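Local coordinates for protein type I site-specific restriction-modification system, R (Restriction) subunit (Vibrio vulnificus, PDB 3H1T) that probably uses ATP hydrolysis to move along DNA, as the motor and restriction subunit of a putative type I restriction enzyme, at residues 372-384 against 571-584. Residues are numbered along the deposited sequence; the frame is centred on the assembly and turned at random.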
# COMPACT_ATOMS: atom_id res chain seq x y z
N ALA A 372 -9.40 -3.07 -1.98
CA ALA A 372 -10.85 -3.24 -1.97
C ALA A 372 -11.69 -2.20 -1.25
O ALA A 372 -11.33 -1.70 -0.19
CB ALA A 372 -11.19 -4.64 -1.44
N PRO A 373 -12.85 -1.84 -1.84
CA PRO A 373 -13.75 -0.85 -1.22
C PRO A 373 -14.53 -1.50 -0.04
O PRO A 373 -14.52 -2.72 0.09
CB PRO A 373 -14.64 -0.42 -2.39
CG PRO A 373 -14.67 -1.67 -3.25
CD PRO A 373 -13.24 -2.10 -3.23
N TYR A 374 -15.21 -0.71 0.78
CA TYR A 374 -15.90 -1.30 1.93
C TYR A 374 -17.22 -0.65 2.32
O TYR A 374 -17.49 0.50 1.97
CB TYR A 374 -14.95 -1.25 3.14
CG TYR A 374 -14.41 0.15 3.42
CD1 TYR A 374 -15.17 1.09 4.12
CD2 TYR A 374 -13.17 0.56 2.91
CE1 TYR A 374 -14.71 2.40 4.29
CE2 TYR A 374 -12.72 1.87 3.08
CZ TYR A 374 -13.49 2.77 3.76
OH TYR A 374 -13.01 4.06 3.90
N ARG A 375 -18.05 -1.41 3.03
CA ARG A 375 -19.32 -0.92 3.54
C ARG A 375 -19.22 -0.87 5.06
O ARG A 375 -18.67 -1.79 5.67
CB ARG A 375 -20.48 -1.85 3.18
CG ARG A 375 -21.00 -1.74 1.78
CD ARG A 375 -20.06 -2.40 0.79
NE ARG A 375 -20.44 -2.11 -0.59
CZ ARG A 375 -21.55 -2.56 -1.19
NH1 ARG A 375 -22.40 -3.34 -0.52
NH2 ARG A 375 -21.81 -2.21 -2.44
N VAL A 376 -19.73 0.18 5.68
CA VAL A 376 -19.70 0.24 7.12
C VAL A 376 -21.11 0.02 7.67
O VAL A 376 -22.07 0.61 7.20
CB VAL A 376 -19.18 1.58 7.67
CG1 VAL A 376 -19.23 1.55 9.19
CG2 VAL A 376 -17.77 1.84 7.19
N HIS A 377 -21.22 -0.86 8.66
CA HIS A 377 -22.48 -1.16 9.31
C HIS A 377 -22.19 -0.89 10.77
O HIS A 377 -21.56 -1.71 11.45
CB HIS A 377 -22.88 -2.62 9.12
CG HIS A 377 -22.99 -3.03 7.68
ND1 HIS A 377 -23.80 -2.39 6.78
CD2 HIS A 377 -22.39 -4.04 7.00
CE1 HIS A 377 -23.70 -2.97 5.60
NE2 HIS A 377 -22.85 -3.98 5.70
N ARG A 378 -22.58 0.29 11.24
CA ARG A 378 -22.38 0.70 12.62
C ARG A 378 -23.57 0.12 13.39
O ARG A 378 -24.73 0.24 12.95
CB ARG A 378 -22.37 2.23 12.67
CG ARG A 378 -21.81 2.86 13.93
CD ARG A 378 -20.94 4.09 13.60
NE ARG A 378 -21.45 4.89 12.49
CZ ARG A 378 -22.61 5.54 12.50
NH1 ARG A 378 -23.39 5.48 13.57
NH2 ARG A 378 -23.01 6.23 11.44
N VAL A 379 -23.30 -0.55 14.51
CA VAL A 379 -24.36 -1.13 15.31
C VAL A 379 -24.30 -0.60 16.72
O VAL A 379 -23.33 -0.86 17.43
CB VAL A 379 -24.23 -2.65 15.38
CG1 VAL A 379 -25.45 -3.23 16.09
CG2 VAL A 379 -24.10 -3.22 13.98
N ILE A 380 -25.32 0.13 17.13
CA ILE A 380 -25.32 0.66 18.48
C ILE A 380 -26.40 0.01 19.34
O ILE A 380 -27.50 -0.33 18.87
CB ILE A 380 -25.51 2.21 18.50
CG1 ILE A 380 -25.32 2.73 19.92
CG2 ILE A 380 -26.92 2.57 18.05
CD1 ILE A 380 -23.92 2.58 20.47
N SER A 381 -26.07 -0.18 20.61
CA SER A 381 -26.99 -0.79 21.55
C SER A 381 -28.07 0.23 21.96
O SER A 381 -27.76 1.40 22.24
CB SER A 381 -26.22 -1.29 22.78
OG SER A 381 -25.18 -2.18 22.39
N GLU A 382 -29.32 -0.22 22.00
CA GLU A 382 -30.46 0.64 22.34
C GLU A 382 -30.29 1.52 23.57
O GLU A 382 -30.69 2.68 23.56
CB GLU A 382 -31.71 -0.22 22.54
CG GLU A 382 -33.01 0.54 22.49
CD GLU A 382 -34.19 -0.35 22.83
OE1 GLU A 382 -33.96 -1.55 23.09
OE2 GLU A 382 -35.34 0.15 22.84
N VAL A 383 -29.70 0.98 24.63
CA VAL A 383 -29.55 1.77 25.83
C VAL A 383 -28.98 3.15 25.50
O VAL A 383 -29.23 4.13 26.19
CB VAL A 383 -28.68 1.04 26.87
CG1 VAL A 383 -29.17 -0.38 27.01
CG2 VAL A 383 -27.21 1.09 26.46
N ASP A 384 -28.19 3.22 24.44
CA ASP A 384 -27.68 4.52 24.04
C ASP A 384 -28.43 4.89 22.78
O ASP A 384 -28.22 4.29 21.72
CB ASP A 384 -26.17 4.48 23.77
CG ASP A 384 -25.46 5.72 24.29
OD1 ASP A 384 -25.76 6.12 25.44
OD2 ASP A 384 -24.61 6.28 23.58
N ASP A 571 -8.38 7.37 3.70
CA ASP A 571 -9.26 6.26 3.34
C ASP A 571 -10.35 6.55 2.33
O ASP A 571 -10.89 5.62 1.74
CB ASP A 571 -9.95 5.67 4.58
CG ASP A 571 -9.07 5.65 5.80
OD1 ASP A 571 -7.83 5.47 5.65
OD2 ASP A 571 -9.61 5.80 6.92
N GLY A 572 -10.67 7.83 2.11
CA GLY A 572 -11.76 8.14 1.21
C GLY A 572 -13.02 7.81 2.00
O GLY A 572 -12.92 7.45 3.17
N TYR A 573 -14.20 7.93 1.41
CA TYR A 573 -15.45 7.63 2.11
C TYR A 573 -15.89 6.22 1.75
O TYR A 573 -15.49 5.68 0.72
CB TYR A 573 -16.57 8.62 1.73
CG TYR A 573 -16.28 10.07 2.10
CD1 TYR A 573 -15.62 10.92 1.21
CD2 TYR A 573 -16.60 10.57 3.36
CE1 TYR A 573 -15.29 12.23 1.56
CE2 TYR A 573 -16.27 11.87 3.73
CZ TYR A 573 -15.61 12.69 2.82
OH TYR A 573 -15.27 13.96 3.20
N PRO A 574 -16.70 5.58 2.61
CA PRO A 574 -17.10 4.23 2.23
C PRO A 574 -18.25 4.26 1.22
O PRO A 574 -18.98 5.25 1.13
CB PRO A 574 -17.51 3.62 3.56
CG PRO A 574 -18.12 4.78 4.26
CD PRO A 574 -17.12 5.89 3.99
N GLU A 575 -18.39 3.19 0.45
CA GLU A 575 -19.45 3.10 -0.54
C GLU A 575 -20.78 3.27 0.16
O GLU A 575 -21.58 4.13 -0.20
CB GLU A 575 -19.39 1.75 -1.25
CG GLU A 575 -18.00 1.39 -1.76
CD GLU A 575 -17.57 2.19 -2.99
OE1 GLU A 575 -18.30 2.14 -4.00
OE2 GLU A 575 -16.50 2.84 -2.94
N ILE A 576 -21.02 2.45 1.18
CA ILE A 576 -22.25 2.53 1.94
C ILE A 576 -21.88 2.65 3.40
O ILE A 576 -20.86 2.12 3.85
CB ILE A 576 -23.13 1.27 1.81
CG1 ILE A 576 -23.41 0.96 0.34
CG2 ILE A 576 -24.42 1.46 2.55
CD1 ILE A 576 -22.23 0.42 -0.37
N GLU A 577 -22.72 3.35 4.15
CA GLU A 577 -22.50 3.52 5.57
C GLU A 577 -23.83 3.69 6.25
O GLU A 577 -24.53 4.67 6.01
CB GLU A 577 -21.63 4.74 5.87
CG GLU A 577 -21.39 4.95 7.37
CD GLU A 577 -20.64 6.23 7.71
OE1 GLU A 577 -20.02 6.84 6.81
OE2 GLU A 577 -20.67 6.63 8.90
N ASP A 578 -24.21 2.71 7.06
CA ASP A 578 -25.44 2.82 7.81
C ASP A 578 -25.25 2.41 9.25
O ASP A 578 -24.22 1.85 9.62
CB ASP A 578 -26.60 2.04 7.16
CG ASP A 578 -26.19 0.67 6.66
OD1 ASP A 578 -25.46 -0.05 7.36
OD2 ASP A 578 -26.64 0.30 5.55
N GLU A 579 -26.24 2.72 10.06
CA GLU A 579 -26.23 2.47 11.48
C GLU A 579 -27.55 1.82 11.87
O GLU A 579 -28.60 2.18 11.34
CB GLU A 579 -26.03 3.81 12.17
CG GLU A 579 -26.31 3.85 13.63
CD GLU A 579 -26.47 5.27 14.12
OE1 GLU A 579 -25.57 6.10 13.86
OE2 GLU A 579 -27.50 5.56 14.77
N VAL A 580 -27.49 0.85 12.77
CA VAL A 580 -28.70 0.18 13.23
C VAL A 580 -28.68 0.11 14.74
O VAL A 580 -27.61 0.01 15.35
CB VAL A 580 -28.83 -1.26 12.65
CG1 VAL A 580 -29.03 -1.21 11.15
CG2 VAL A 580 -27.59 -2.05 13.00
N VAL A 581 -29.85 0.19 15.35
CA VAL A 581 -29.96 0.11 16.80
C VAL A 581 -30.32 -1.33 17.14
O VAL A 581 -31.10 -1.98 16.44
CB VAL A 581 -31.04 1.06 17.31
CG1 VAL A 581 -31.27 0.84 18.80
CG2 VAL A 581 -30.59 2.49 17.08
N ILE A 582 -29.75 -1.83 18.22
CA ILE A 582 -29.99 -3.22 18.56
C ILE A 582 -30.35 -3.36 20.03
O ILE A 582 -29.85 -2.58 20.85
CB ILE A 582 -28.70 -4.00 18.15
CG1 ILE A 582 -28.90 -4.64 16.78
CG2 ILE A 582 -28.24 -4.91 19.25
CD1 ILE A 582 -29.26 -6.10 16.83
N ASP A 583 -31.24 -4.29 20.37
CA ASP A 583 -31.64 -4.47 21.78
C ASP A 583 -30.67 -5.37 22.52
O ASP A 583 -29.68 -5.82 21.96
CB ASP A 583 -33.08 -5.04 21.91
CG ASP A 583 -33.21 -6.49 21.40
OD1 ASP A 583 -32.20 -7.21 21.33
OD2 ASP A 583 -34.36 -6.91 21.09
N GLU A 584 -30.96 -5.65 23.79
CA GLU A 584 -30.08 -6.48 24.59
C GLU A 584 -29.95 -7.93 24.15
O GLU A 584 -29.14 -8.65 24.70
CB GLU A 584 -30.47 -6.43 26.07
CG GLU A 584 -30.22 -5.07 26.72
CD GLU A 584 -28.78 -4.61 26.54
OE1 GLU A 584 -27.88 -5.24 27.15
OE2 GLU A 584 -28.54 -3.64 25.78
O HOH W 1 -14.92 2.33 0.01
O HOH W 2 -27.11 -5.05 22.86
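Strands 374-381 and 576-582 run parallel as neighbours in the mixed sheet of the second helicase-like lobe. Val376 and Glu577, Arg378 and Glu579, and Ile380 and Val581 pair on one face. His377 and Asp578, Val379 and Val580, and Ser381 and Ile582 pair on the other. From Val376 to Ile380, every second residue bonds through both N and O to the two residues flanking its partner, as in a parallel ladder. Val376 N donates to Ile576 O (2.9 Å), and Val376 O accepts from Asp578 N (3.0 Å). Arg378 bonds to Asp578 O and Val580 N, and Ile380 to Val580 O and Ile582 N. Glu382 N to Ile582 O (2.7 Å) ends the series.

The His377 ring and the Asp578 carboxylate lie side by side, nearly coplanar. ND1 of His377 donates to the syn lone pair of Asp578 OD1 (2.9 Å) in an almost straight bond. Asp578 CG sits between the backbone N and the carbonyl carbon (chi1 43°), which turns the carboxylate toward strand 374-381. NE2 of His377 has a weak bond to Asn553, so the rotation of the ring is probably fixed.

On the opposite face the Arg378 chain bends at chi2 and chi3, which brings its guanidinium between Glu577 and Glu579. NH2 reaches Glu577 OE2 (3.5 Å) in a weak salt bridge, and the two group planes stand 89° apart. Glu579 lies on the NH1 side, but its modelled approach is too close to be trusted.

Val379 CG1 packs on Ile582 CG1 (3.8 Å), and Ile380 CG2 meets Val581 CG2 (3.8 Å). Strand 576-582 extends the RecA-like parallel sheet past 374-381 as an added strand, and 588-589 continues it antiparallel. This is consistent with the C-terminal lobe of a superfamily 2 helicase-type motor.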